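Local coordinates for 2-dehydropantoate 2-reductase, putative (Enterococcus faecalis, PDB 2EW2), which probably catalyses the NADPH-dependent reduction of 2-dehydropantoate (ketopantoate) to (R)-pantoate, a step in pantothenate biosynthesis, at residues I20-G25 with Q172-N177; D28-D33 with P61-E66; I126-T131 with S182-S187; I226-A231 with T296-M301. All blocks are in the same frame, centred on the assembly; numbering follows the deposited sequence.

Contact 1: I20-G25 with Q172-N177; sequences IMLHQG and QKAGLN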
loop_
_atom_site.group_PDB
_atom_site.type_symbol
_atom_site.label_atom_id
_atom_site.label_comp_id
_atom_site.label_asym_id
_atom_site.label_seq_id
_atom_site.Cartn_x
_atom_site.Cartn_y
_atom_site.Cartn_z
ATOM N N ILE B 20 33.358 -29.844 -2.986
ATOM C CA ILE B 20 34.053 -31.037 -2.498
ATOM C C ILE B 20 33.492 -32.333 -3.096
ATOM O O ILE B 20 34.246 -33.170 -3.586
ATOM C CB ILE B 20 34.004 -31.135 -0.947
ATOM C CG1 ILE B 20 34.911 -30.067 -0.334
ATOM C CG2 ILE B 20 34.479 -32.535 -0.486
ATOM C CD1 ILE B 20 34.714 -29.826 1.158
HETATM N N MSE B 21 32.173 -32.484 -3.022
HETATM C CA MSE B 21 31.490 -33.692 -3.449
HETATM C C MSE B 21 31.587 -33.901 -4.962
HETATM O O MSE B 21 31.807 -35.018 -5.419
HETATM C CB MSE B 21 30.036 -33.669 -2.972
HETATM C CG MSE B 21 29.896 -33.660 -1.443
HETATM SE SE MSE B 21 28.027 -33.769 -0.847
HETATM C CE MSE B 21 27.642 -35.589 -1.334
ATOM N N LEU B 22 31.438 -32.821 -5.734
ATOM C CA LEU B 22 31.615 -32.893 -7.187
ATOM C C LEU B 22 33.074 -33.160 -7.578
ATOM O O LEU B 22 33.342 -33.792 -8.602
ATOM C CB LEU B 22 31.089 -31.619 -7.860
ATOM C CG LEU B 22 29.561 -31.478 -7.888
ATOM C CD1 LEU B 22 29.159 -30.027 -8.201
ATOM C CD2 LEU B 22 28.929 -32.470 -8.890
ATOM N N HIS B 23 34.002 -32.678 -6.757
ATOM C CA HIS B 23 35.421 -32.942 -6.935
ATOM C C HIS B 23 35.705 -34.425 -6.680
ATOM O O HIS B 23 36.440 -35.066 -7.436
ATOM C CB HIS B 23 36.260 -32.049 -6.012
ATOM C CG HIS B 23 37.725 -32.377 -6.015
ATOM N ND1 HIS B 23 38.562 -32.049 -7.064
ATOM C CD2 HIS B 23 38.504 -32.989 -5.090
ATOM C CE1 HIS B 23 39.790 -32.449 -6.785
ATOM N NE2 HIS B 23 39.780 -33.026 -5.596
ATOM N N GLN B 24 35.093 -34.971 -5.636
ATOM C CA GLN B 24 35.269 -36.380 -5.301
ATOM C C GLN B 24 34.680 -37.261 -6.385
ATOM O O GLN B 24 35.190 -38.342 -6.645
ATOM C CB GLN B 24 34.650 -36.707 -3.949
ATOM C CG GLN B 24 35.400 -36.098 -2.769
ATOM C CD GLN B 24 34.750 -36.436 -1.442
ATOM O OE1 GLN B 24 33.518 -36.492 -1.332
ATOM N NE2 GLN B 24 35.578 -36.660 -0.415
ATOM N N GLY B 25 33.615 -36.789 -7.029
ATOM C CA GLY B 25 33.020 -37.509 -8.150
ATOM C C GLY B 25 33.812 -37.410 -9.443
ATOM O O GLY B 25 33.361 -37.882 -10.475
ATOM N N GLN B 172 24.336 -37.380 -9.274
ATOM C CA GLN B 172 24.047 -38.698 -8.700
ATOM C C GLN B 172 25.338 -39.413 -8.315
ATOM O O GLN B 172 25.471 -39.956 -7.211
ATOM C CB GLN B 172 23.254 -39.553 -9.689
ATOM C CG GLN B 172 23.041 -40.997 -9.216
ATOM C CD GLN B 172 22.178 -41.042 -7.987
ATOM O OE1 GLN B 172 21.210 -40.283 -7.875
ATOM N NE2 GLN B 172 22.522 -41.923 -7.043
ATOM N N LYS B 173 26.288 -39.390 -9.240
ATOM C CA LYS B 173 27.567 -40.024 -9.040
ATOM C C LYS B 173 28.380 -39.345 -7.936
ATOM O O LYS B 173 29.168 -39.999 -7.262
ATOM C CB LYS B 173 28.316 -40.085 -10.364
ATOM C CG LYS B 173 27.700 -41.110 -11.301
ATOM C CD LYS B 173 28.166 -40.945 -12.727
ATOM C CE LYS B 173 27.313 -41.793 -13.645
ATOM N NZ LYS B 173 27.350 -41.279 -15.046
ATOM N N ALA B 174 28.131 -38.052 -7.717
ATOM C CA ALA B 174 28.789 -37.283 -6.669
ATOM C C ALA B 174 28.130 -37.432 -5.299
ATOM O O ALA B 174 28.593 -36.827 -4.335
ATOM C CB ALA B 174 28.858 -35.803 -7.065
ATOM N N GLY B 175 27.057 -38.215 -5.219
ATOM C CA GLY B 175 26.367 -38.487 -3.951
ATOM C C GLY B 175 25.432 -37.380 -3.479
ATOM O O GLY B 175 25.031 -37.338 -2.315
ATOM N N LEU B 176 25.057 -36.481 -4.391
ATOM C CA LEU B 176 24.255 -35.324 -4.004
ATOM C C LEU B 176 22.766 -35.619 -3.909
ATOM O O LEU B 176 21.991 -34.733 -3.555
ATOM C CB LEU B 176 24.540 -34.147 -4.938
ATOM C CG LEU B 176 25.846 -33.383 -4.700
ATOM C CD1 LEU B 176 26.218 -32.562 -5.901
ATOM C CD2 LEU B 176 25.678 -32.480 -3.482
ATOM N N ASN B 177 22.365 -36.864 -4.189
ATOM C CA ASN B 177 20.943 -37.283 -4.181
ATOM C C ASN B 177 20.000 -36.377 -5.012
ATOM O O ASN B 177 18.963 -35.913 -4.519
ATOM C CB ASN B 177 20.399 -37.468 -2.751
ATOM C CG ASN B 177 21.027 -38.660 -2.015
ATOM O OD1 ASN B 177 21.285 -39.723 -2.597
ATOM N ND2 ASN B 177 21.278 -38.477 -0.731
HETATM O O HOH W 1 31.333 -37.487 -4.048
#
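Met-21 and Leu-22 make an apolar contact with Ala-174 and Leu-176 where two helices of the Rossmann domain end side by side. The first pair lies in the last turn of helix 13-24. The second pair follows helix 161-173. Met-21 is modelled as selenomethionine. Its SE lies 3.8 Å from Leu-176 CD2. The side chain then bends at chi3 (70°), which sets CE against two carbonyl oxygens: 3.3 Å to Gly-175 O and 3.4 Å to Ala-174 O. Leu-22 touches mainly through CD2. This atom meets Ala-174 CB at 3.8 Å and Leu-176 CD1 at 4.0 Å, and the two leucine side chains cross at about a right angle. Gly-175 ends helix 161-173 in a Schellman motif, with a positive phi of 79°. Leu-176 follows the turn, and the methyl ends of its side chain reach Met-21 and Leu-22. One water bridges the backbones, donating to Met-21 O at 2.9 Å and to Ala-174 O at 2.8 Å. Around this junction, Leu-22 also rests on Val-170 and Phe-171 of helix 161-173. Met-21 touches Phe-51 of strand 47-51 and Trp-133, whose NE1 hydrogen-bonds to Leu-176 O.

Contact 2: D28-D33 with P61-E66; sequences DVTLID and PIFSPE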
loop_
_atom_site.group_PDB
_atom_site.type_symbol
_atom_site.label_atom_id
_atom_site.label_comp_id
_atom_site.label_asym_id
_atom_site.label_seq_id
_atom_site.Cartn_x
_atom_site.Cartn_y
_atom_site.Cartn_z
ATOM N N ASP B 28 35.772 -31.403 -12.754
ATOM C CA ASP B 28 36.731 -30.318 -12.753
ATOM C C ASP B 28 36.092 -29.065 -12.140
ATOM O O ASP B 28 35.406 -28.297 -12.845
ATOM C CB ASP B 28 37.158 -30.029 -14.189
ATOM C CG ASP B 28 38.312 -29.065 -14.272
ATOM O OD1 ASP B 28 38.660 -28.441 -13.239
ATOM O OD2 ASP B 28 38.873 -28.908 -15.387
ATOM N N VAL B 29 36.351 -28.851 -10.846
ATOM C CA VAL B 29 35.661 -27.816 -10.058
ATOM C C VAL B 29 36.526 -26.588 -9.815
ATOM O O VAL B 29 37.698 -26.701 -9.435
ATOM C CB VAL B 29 35.164 -28.371 -8.683
ATOM C CG1 VAL B 29 34.540 -27.257 -7.821
ATOM C CG2 VAL B 29 34.153 -29.486 -8.879
ATOM N N THR B 30 35.936 -25.415 -10.038
ATOM C CA THR B 30 36.544 -24.137 -9.697
ATOM C C THR B 30 35.617 -23.344 -8.768
ATOM O O THR B 30 34.412 -23.250 -9.010
ATOM C CB THR B 30 36.836 -23.311 -10.966
ATOM O OG1 THR B 30 37.642 -24.093 -11.861
ATOM C CG2 THR B 30 37.562 -21.997 -10.630
ATOM N N LEU B 31 36.195 -22.750 -7.731
ATOM C CA LEU B 31 35.423 -21.956 -6.778
ATOM C C LEU B 31 35.579 -20.464 -7.065
ATOM O O LEU B 31 36.675 -19.991 -7.355
ATOM C CB LEU B 31 35.878 -22.249 -5.350
ATOM C CG LEU B 31 35.909 -23.712 -4.902
ATOM C CD1 LEU B 31 36.602 -23.840 -3.526
ATOM C CD2 LEU B 31 34.499 -24.313 -4.863
ATOM N N ILE B 32 34.474 -19.729 -6.992
ATOM C CA ILE B 32 34.511 -18.279 -7.117
ATOM C C ILE B 32 33.863 -17.675 -5.878
ATOM O O ILE B 32 32.737 -18.029 -5.521
ATOM C CB ILE B 32 33.800 -17.799 -8.412
ATOM C CG1 ILE B 32 34.447 -18.462 -9.640
ATOM C CG2 ILE B 32 33.870 -16.287 -8.539
ATOM C CD1 ILE B 32 33.470 -18.761 -10.714
ATOM N N ASP B 33 34.584 -16.769 -5.224
ATOM C CA ASP B 33 34.124 -16.225 -3.941
ATOM C C ASP B 33 34.679 -14.840 -3.687
ATOM O O ASP B 33 35.786 -14.526 -4.106
ATOM C CB ASP B 33 34.538 -17.145 -2.792
ATOM C CG ASP B 33 33.647 -16.993 -1.581
ATOM O OD1 ASP B 33 34.060 -16.268 -0.663
ATOM O OD2 ASP B 33 32.526 -17.568 -1.559
ATOM N N PRO B 61 41.019 -24.892 -7.283
ATOM C CA PRO B 61 41.299 -23.524 -7.686
ATOM C C PRO B 61 40.197 -22.596 -7.193
ATOM O O PRO B 61 39.033 -22.985 -7.132
ATOM C CB PRO B 61 41.343 -23.585 -9.220
ATOM C CG PRO B 61 40.758 -24.866 -9.605
ATOM C CD PRO B 61 40.769 -25.789 -8.429
ATOM N N ILE B 62 40.578 -21.393 -6.791
ATOM C CA ILE B 62 39.617 -20.410 -6.286
ATOM C C ILE B 62 40.027 -19.019 -6.737
ATOM O O ILE B 62 41.215 -18.670 -6.742
ATOM C CB ILE B 62 39.420 -20.511 -4.733
ATOM C CG1 ILE B 62 38.310 -19.565 -4.251
ATOM C CG2 ILE B 62 40.735 -20.265 -3.977
ATOM C CD1 ILE B 62 37.766 -19.882 -2.836
ATOM N N PHE B 63 39.044 -18.235 -7.156
ATOM C CA PHE B 63 39.298 -16.897 -7.653
ATOM C C PHE B 63 38.281 -15.937 -7.064
ATOM O O PHE B 63 37.181 -16.343 -6.731
ATOM C CB PHE B 63 39.174 -16.892 -9.187
ATOM C CG PHE B 63 40.109 -17.862 -9.886
ATOM C CD1 PHE B 63 39.662 -19.098 -10.287
ATOM C CD2 PHE B 63 41.438 -17.513 -10.134
ATOM C CE1 PHE B 63 40.510 -20.003 -10.950
ATOM C CE2 PHE B 63 42.307 -18.408 -10.780
ATOM C CZ PHE B 63 41.838 -19.661 -11.187
ATOM N N SER B 64 38.652 -14.671 -6.916
ATOM C CA SER B 64 37.666 -13.638 -6.627
ATOM C C SER B 64 37.027 -13.243 -7.956
ATOM O O SER B 64 37.632 -13.447 -9.015
ATOM C CB SER B 64 38.305 -12.427 -5.939
ATOM O OG SER B 64 39.096 -11.676 -6.847
ATOM N N PRO B 65 35.790 -12.708 -7.923
ATOM C CA PRO B 65 35.155 -12.307 -9.179
ATOM C C PRO B 65 35.994 -11.306 -10.005
ATOM O O PRO B 65 36.061 -11.424 -11.227
ATOM C CB PRO B 65 33.837 -11.673 -8.714
ATOM C CG PRO B 65 33.567 -12.315 -7.395
ATOM C CD PRO B 65 34.910 -12.459 -6.764
ATOM N N GLU B 66 36.657 -10.369 -9.341
ATOM C CA GLU B 66 37.398 -9.327 -10.056
ATOM C C GLU B 66 38.643 -9.840 -10.791
ATOM O O GLU B 66 39.123 -9.186 -11.713
ATOM C CB GLU B 66 37.739 -8.137 -9.134
ATOM C CG GLU B 66 38.519 -8.486 -7.867
ATOM C CD GLU B 66 37.632 -8.677 -6.630
ATOM O OE1 GLU B 66 38.101 -8.311 -5.521
ATOM O OE2 GLU B 66 36.479 -9.180 -6.748
#
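Leu-31 and Ile-62 form a parallel bridge at one edge of the Rossmann sheet, where the short strand 62-63 is the outermost strand and pairs with strand 28-32. Three backbone hydrogen bonds join the strands. Leu-31 uses both its N and its O, bonding to the residues on either side of Ile-62. Leu-31 N donates to Pro-61 O at 2.9 Å, in an almost straight bond (N-H...O angle 173°). Phe-63 N donates to Leu-31 O at 3.0 Å. Asp-33 N then donates to Phe-63 O, also at 3.0 Å. CA-H...O contacts fill in between. Ile-62 CA comes 3.2 Å from Leu-31 O, so that oxygen meets two hydrogens. Phe-63 O likewise takes a contact from Ile-32 CA.

The side chains divide over the two faces. On one, Leu-31 CB meets Ile-62 CG1 at 3.8 Å, and Ile-62 reaches Ile-42 of helix 36-45. On the other, Ile-32 CG2 lies 4.1 Å from Pro-65 CG, and both residues touch Met-90 of helix 84-94.

The polar end of Asp-33 belongs elsewhere. Its OD2 accepts from Ala-11 N, within the glycine-rich turn that fits the GxGxxG pattern, and its OD1 accepts from Trp-35 N. The OD2 bond ties the residue just after strand 28-32 to the turn after strand 5-9.

Thr-30 CG2, which is anti to the backbone N, comes to the edge of the Phe-63 ring, near its plane, and lies 3.6 Å from Phe-63 CE1.

Contact 3: I126-T131 with S182-S187; sequences ILVGIT and SNVRYS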
loop_
_atom_site.group_PDB
_atom_site.type_symbol
_atom_site.label_atom_id
_atom_site.label_comp_id
_atom_site.label_asym_id
_atom_site.label_seq_id
_atom_site.Cartn_x
_atom_site.Cartn_y
_atom_site.Cartn_z
ATOM N N ILE B 126 19.161 -22.058 -18.542
ATOM C CA ILE B 126 18.991 -21.806 -17.123
ATOM C C ILE B 126 18.172 -22.905 -16.450
ATOM O O ILE B 126 17.047 -23.220 -16.881
ATOM C CB ILE B 126 18.364 -20.408 -16.867
ATOM C CG1 ILE B 126 19.262 -19.315 -17.480
ATOM C CG2 ILE B 126 18.179 -20.170 -15.343
ATOM C CD1 ILE B 126 18.588 -17.963 -17.510
ATOM N N LEU B 127 18.748 -23.467 -15.392
ATOM C CA LEU B 127 18.079 -24.473 -14.551
ATOM C C LEU B 127 17.829 -23.877 -13.178
ATOM O O LEU B 127 18.597 -23.019 -12.712
ATOM C CB LEU B 127 18.970 -25.717 -14.374
ATOM C CG LEU B 127 19.758 -26.258 -15.578
ATOM C CD1 LEU B 127 20.674 -27.435 -15.195
ATOM C CD2 LEU B 127 18.822 -26.646 -16.682
ATOM N N VAL B 128 16.786 -24.341 -12.507
ATOM C CA VAL B 128 16.532 -23.871 -11.144
ATOM C C VAL B 128 16.493 -25.080 -10.223
ATOM O O VAL B 128 16.030 -26.142 -10.616
ATOM C CB VAL B 128 15.235 -23.005 -11.085
ATOM C CG1 VAL B 128 14.016 -23.771 -11.603
ATOM C CG2 VAL B 128 15.000 -22.455 -9.704
ATOM N N GLY B 129 16.997 -24.937 -9.010
ATOM C CA GLY B 129 16.873 -26.051 -8.088
ATOM C C GLY B 129 16.716 -25.656 -6.643
ATOM O O GLY B 129 16.834 -24.482 -6.288
ATOM N N ILE B 130 16.452 -26.656 -5.820
ATOM C CA ILE B 130 16.307 -26.466 -4.392
ATOM C C ILE B 130 17.251 -27.473 -3.762
ATOM O O ILE B 130 17.232 -28.659 -4.119
ATOM C CB ILE B 130 14.842 -26.708 -3.934
ATOM C CG1 ILE B 130 13.896 -25.718 -4.613
ATOM C CG2 ILE B 130 14.705 -26.591 -2.405
ATOM C CD1 ILE B 130 12.441 -26.137 -4.536
ATOM N N THR B 131 18.098 -26.999 -2.859
ATOM C CA THR B 131 18.979 -27.897 -2.124
ATOM C C THR B 131 18.471 -28.104 -0.698
ATOM O O THR B 131 18.178 -27.142 0.013
ATOM C CB THR B 131 20.458 -27.440 -2.150
ATOM O OG1 THR B 131 21.231 -28.333 -1.358
ATOM C CG2 THR B 131 20.647 -26.018 -1.616
ATOM N N SER B 182 9.460 -31.612 -11.969
ATOM C CA SER B 182 8.644 -30.631 -12.665
ATOM C C SER B 182 7.782 -29.772 -11.704
ATOM O O SER B 182 6.825 -29.105 -12.140
ATOM C CB SER B 182 7.757 -31.334 -13.689
ATOM O OG SER B 182 6.864 -32.201 -13.004
ATOM N N ASN B 183 8.095 -29.789 -10.408
ATOM C CA ASN B 183 7.375 -28.938 -9.462
ATOM C C ASN B 183 8.253 -27.848 -8.860
ATOM O O ASN B 183 7.775 -27.061 -8.052
ATOM C CB ASN B 183 6.680 -29.750 -8.343
ATOM C CG ASN B 183 5.573 -28.943 -7.623
ATOM O OD1 ASN B 183 4.691 -28.363 -8.267
ATOM N ND2 ASN B 183 5.627 -28.904 -6.291
ATOM N N VAL B 184 9.529 -27.795 -9.259
ATOM C CA VAL B 184 10.486 -26.848 -8.661
ATOM C C VAL B 184 10.052 -25.380 -8.848
ATOM O O VAL B 184 9.974 -24.613 -7.884
ATOM C CB VAL B 184 11.921 -27.053 -9.196
ATOM C CG1 VAL B 184 12.873 -26.006 -8.587
ATOM C CG2 VAL B 184 12.397 -28.442 -8.869
ATOM N N ARG B 185 9.776 -25.003 -10.088
ATOM C CA ARG B 185 9.351 -23.638 -10.418
ATOM C C ARG B 185 8.043 -23.303 -9.706
ATOM O O ARG B 185 7.929 -22.240 -9.132
ATOM C CB ARG B 185 9.243 -23.461 -11.939
ATOM C CG ARG B 185 10.623 -23.568 -12.627
ATOM C CD ARG B 185 10.556 -23.526 -14.149
ATOM N NE ARG B 185 9.894 -22.310 -14.597
ATOM C CZ ARG B 185 8.898 -22.283 -15.476
ATOM N NH1 ARG B 185 8.512 -23.407 -16.070
ATOM N NH2 ARG B 185 8.326 -21.124 -15.799
ATOM N N TYR B 186 7.096 -24.245 -9.713
ATOM C CA TYR B 186 5.820 -24.089 -9.010
ATOM C C TYR B 186 6.012 -23.858 -7.509
ATOM O O TYR B 186 5.417 -22.937 -6.932
ATOM C CB TYR B 186 4.879 -25.293 -9.270
ATOM C CG TYR B 186 3.500 -25.079 -8.676
ATOM C CD1 TYR B 186 2.470 -24.554 -9.441
ATOM C CD2 TYR B 186 3.249 -25.349 -7.322
ATOM C CE1 TYR B 186 1.204 -24.323 -8.886
ATOM C CE2 TYR B 186 1.992 -25.117 -6.758
ATOM C CZ TYR B 186 0.975 -24.598 -7.535
ATOM O OH TYR B 186 -0.283 -24.363 -6.964
ATOM N N SER B 187 6.857 -24.671 -6.867
ATOM C CA SER B 187 7.055 -24.539 -5.429
ATOM C C SER B 187 7.698 -23.204 -5.063
ATOM O O SER B 187 7.344 -22.595 -4.047
ATOM C CB SER B 187 7.871 -25.710 -4.871
ATOM O OG SER B 187 9.237 -25.490 -5.127
#
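Val-184, the first residue of helix 184-195, meets Val-128 and Ile-130 of strand 126-131. Its CG1 stands anti to the backbone N (chi1 178°) and is the branch that touches the strand. It lies 3.9 Å from Val-128 CG1. Val-184 CG1 also meets the strand backbone at Gly-129 CA, 4.0 Å away, between Val-128 and Ile-130, whose CB atoms both point to the helix. Val-184 slides past both of these side chains in the opposite direction. Its CG1 is also 4.1 Å from Ile-130 CD1.

Arg-185 comes next and touches through the root of its side chain. Its CG sits 3.5 Å from Val-128 CG1, and the two side chains cross at about a right angle. The far end turns to other partners, with NH2 donating to Glu-236 O. Arg-185 N donates to Glu-154 OE1 of the neighbouring strand 151-155, a polar tie beside the apolar patch.

Here the two domains of a ketopantoate reductase meet. Strand 126-131 belongs to the Rossmann sheet of the N-terminal domain, and helix 184-195 is the first helix of the helical C-terminal domain.

Ser-187, one turn on from Val-184, folds its hydroxyl back. OG lies between the backbone N and the carbonyl carbon (chi1 80°) and donates to Val-184 O at 3.0 Å. The hydroxyl approaches that carbonyl well off its axis, with a C=O...OG angle of 124°. Ile-130 CD1 comes within 3.3 Å of the same Ser-187 OG, a close approach of methyl to oxygen.

Contact 4: I226-A231 with T296-M301; sequences ISEFAA and TPFCAM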
loop_
_atom_site.group_PDB
_atom_site.type_symbol
_atom_site.label_atom_id
_atom_site.label_comp_id
_atom_site.label_asym_id
_atom_site.label_seq_id
_atom_site.Cartn_x
_atom_site.Cartn_y
_atom_site.Cartn_z
ATOM N N ILE B 226 -2.308 -12.436 -3.934
ATOM C CA ILE B 226 -2.228 -13.764 -4.543
ATOM C C ILE B 226 -2.567 -13.710 -6.033
ATOM O O ILE B 226 -1.876 -14.331 -6.861
ATOM C CB ILE B 226 -3.104 -14.831 -3.830
ATOM C CG1 ILE B 226 -2.523 -15.176 -2.458
ATOM C CG2 ILE B 226 -3.200 -16.135 -4.679
ATOM C CD1 ILE B 226 -3.462 -15.995 -1.591
ATOM N N SER B 227 -3.622 -12.972 -6.369
ATOM C CA SER B 227 -4.030 -12.789 -7.761
ATOM C C SER B 227 -2.943 -12.181 -8.637
ATOM O O SER B 227 -2.813 -12.558 -9.800
ATOM C CB SER B 227 -5.302 -11.929 -7.836
ATOM O OG SER B 227 -6.401 -12.713 -7.377
ATOM N N GLU B 228 -2.186 -11.236 -8.083
ATOM C CA GLU B 228 -1.066 -10.606 -8.794
ATOM C C GLU B 228 0.077 -11.584 -9.039
ATOM O O GLU B 228 0.596 -11.658 -10.171
ATOM C CB GLU B 228 -0.570 -9.360 -8.061
ATOM C CG GLU B 228 -1.583 -8.212 -8.055
ATOM C CD GLU B 228 -1.093 -6.979 -7.333
ATOM O OE1 GLU B 228 0.087 -6.932 -6.916
ATOM O OE2 GLU B 228 -1.896 -6.030 -7.199
ATOM N N PHE B 229 0.474 -12.326 -8.000
ATOM C CA PHE B 229 1.436 -13.428 -8.173
ATOM C C PHE B 229 0.992 -14.398 -9.266
ATOM O O PHE B 229 1.771 -14.706 -10.173
ATOM C CB PHE B 229 1.702 -14.192 -6.860
ATOM C CG PHE B 229 2.688 -13.508 -5.959
ATOM C CD1 PHE B 229 2.319 -12.385 -5.223
ATOM C CD2 PHE B 229 3.980 -13.988 -5.842
ATOM C CE1 PHE B 229 3.249 -11.752 -4.388
ATOM C CE2 PHE B 229 4.911 -13.363 -5.024
ATOM C CZ PHE B 229 4.539 -12.233 -4.297
ATOM N N ALA B 230 -0.244 -14.871 -9.177
ATOM C CA ALA B 230 -0.808 -15.813 -10.156
ATOM C C ALA B 230 -0.899 -15.270 -11.580
ATOM O O ALA B 230 -0.599 -15.994 -12.541
ATOM C CB ALA B 230 -2.170 -16.313 -9.703
ATOM N N ALA B 231 -1.307 -14.008 -11.723
ATOM C CA ALA B 231 -1.406 -13.375 -13.039
ATOM C C ALA B 231 -0.070 -13.352 -13.791
ATOM O O ALA B 231 -0.036 -13.639 -14.994
ATOM C CB ALA B 231 -1.992 -11.960 -12.936
ATOM N N THR B 296 0.404 -5.031 -11.369
ATOM C CA THR B 296 0.679 -5.607 -10.046
ATOM C C THR B 296 0.741 -4.470 -9.000
ATOM O O THR B 296 1.748 -4.295 -8.320
ATOM C CB THR B 296 2.011 -6.392 -10.035
ATOM O OG1 THR B 296 3.075 -5.487 -10.330
ATOM C CG2 THR B 296 2.008 -7.515 -11.079
ATOM N N PRO B 297 -0.344 -3.680 -8.880
ATOM C CA PRO B 297 -0.262 -2.486 -8.036
ATOM C C PRO B 297 -0.110 -2.743 -6.524
ATOM O O PRO B 297 0.578 -1.982 -5.849
ATOM C CB PRO B 297 -1.593 -1.780 -8.333
ATOM C CG PRO B 297 -2.527 -2.927 -8.677
ATOM C CD PRO B 297 -1.674 -3.808 -9.509
ATOM N N PHE B 298 -0.751 -3.775 -5.980
ATOM C CA PHE B 298 -0.555 -4.070 -4.543
ATOM C C PHE B 298 0.900 -4.457 -4.269
ATOM O O PHE B 298 1.493 -4.000 -3.290
ATOM C CB PHE B 298 -1.519 -5.141 -4.038
ATOM C CG PHE B 298 -2.906 -4.622 -3.712
ATOM C CD1 PHE B 298 -3.545 -3.688 -4.537
ATOM C CD2 PHE B 298 -3.579 -5.082 -2.571
ATOM C CE1 PHE B 298 -4.860 -3.230 -4.229
ATOM C CE2 PHE B 298 -4.886 -4.624 -2.257
ATOM C CZ PHE B 298 -5.512 -3.709 -3.088
ATOM N N CYS B 299 1.487 -5.265 -5.144
ATOM C CA CYS B 299 2.933 -5.583 -5.023
ATOM C C CYS B 299 3.780 -4.340 -5.081
ATOM O O CYS B 299 4.710 -4.196 -4.303
ATOM C CB CYS B 299 3.408 -6.585 -6.104
ATOM S SG CYS B 299 2.883 -8.260 -5.760
ATOM N N ALA B 300 3.453 -3.436 -6.009
ATOM C CA ALA B 300 4.209 -2.195 -6.193
ATOM C C ALA B 300 4.107 -1.290 -4.972
ATOM O O ALA B 300 5.108 -0.796 -4.470
ATOM C CB ALA B 300 3.731 -1.450 -7.456
HETATM N N MSE B 301 2.892 -1.087 -4.478
HETATM C CA MSE B 301 2.712 -0.234 -3.314
HETATM C C MSE B 301 3.350 -0.828 -2.072
HETATM O O MSE B 301 3.978 -0.126 -1.301
HETATM C CB MSE B 301 1.236 0.032 -3.040
HETATM C CG MSE B 301 1.082 1.022 -1.885
HETATM SE SE MSE B 301 -0.756 1.587 -1.525
HETATM C CE MSE B 301 -1.689 0.369 -2.343
#
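The flat carboxylate of Glu-228 meets the first turn of helix 297-313 with both oxygens, while Cys-299 SG stands obliquely to the Phe-229 ring and Glu-228 OE2 obliquely to that of Phe-298. The two carboxylate oxygens each use the syn lone pair. OE1 accepts from Cys-299 N at 2.8 Å and OE2 from Phe-298 N at 2.8 Å. Two N-H groups thus hold the group at both oxygens and fix its rotation. Beyond CG the glutamate is extended (chi2 180°), which carries CD to the helix end. OE2 also lies 3.2 Å from Pro-297 CD. Cys-299 SG is 3.8 Å from Phe-229 CE1, a sulfur-aromatic contact. Thr-296 is at the N-cap position but its side chain makes no capping bond; the glutamate from the other helix binds the turn instead. A helix N terminus would be expected to favour the charged form of this buried acid. The short helical segments cross at -110°. Helix 297-313 also faces the second subunit, where Phe-298 packs on Met-301 of that subunit and Pro-297 on its Pro-297. Phe-229 also packs on Val-285 of helix 282-292 and Trp-189 of helix 184-195.

How the contacts relate
From the N terminus, helix 13-24 opens contact 1, whose loop closes only at residues 172-177. Strand 28-32 follows at once, and contact 2 closes a shorter loop at residues 61-66, nested inside the first. The two touch where Leu-22 and His-23 meet Val-29. Contact 3 opens at strand 126-131, still inside the loop of contact 1, and closes beyond it at residues 182-187, so the two cross. Contacts 2 and 3 reach the same Rossmann sheet. Contact 3 joins that sheet to the helical domain. Contact 4 follows in series within that domain, its centre about 40 Å from that of contact 1.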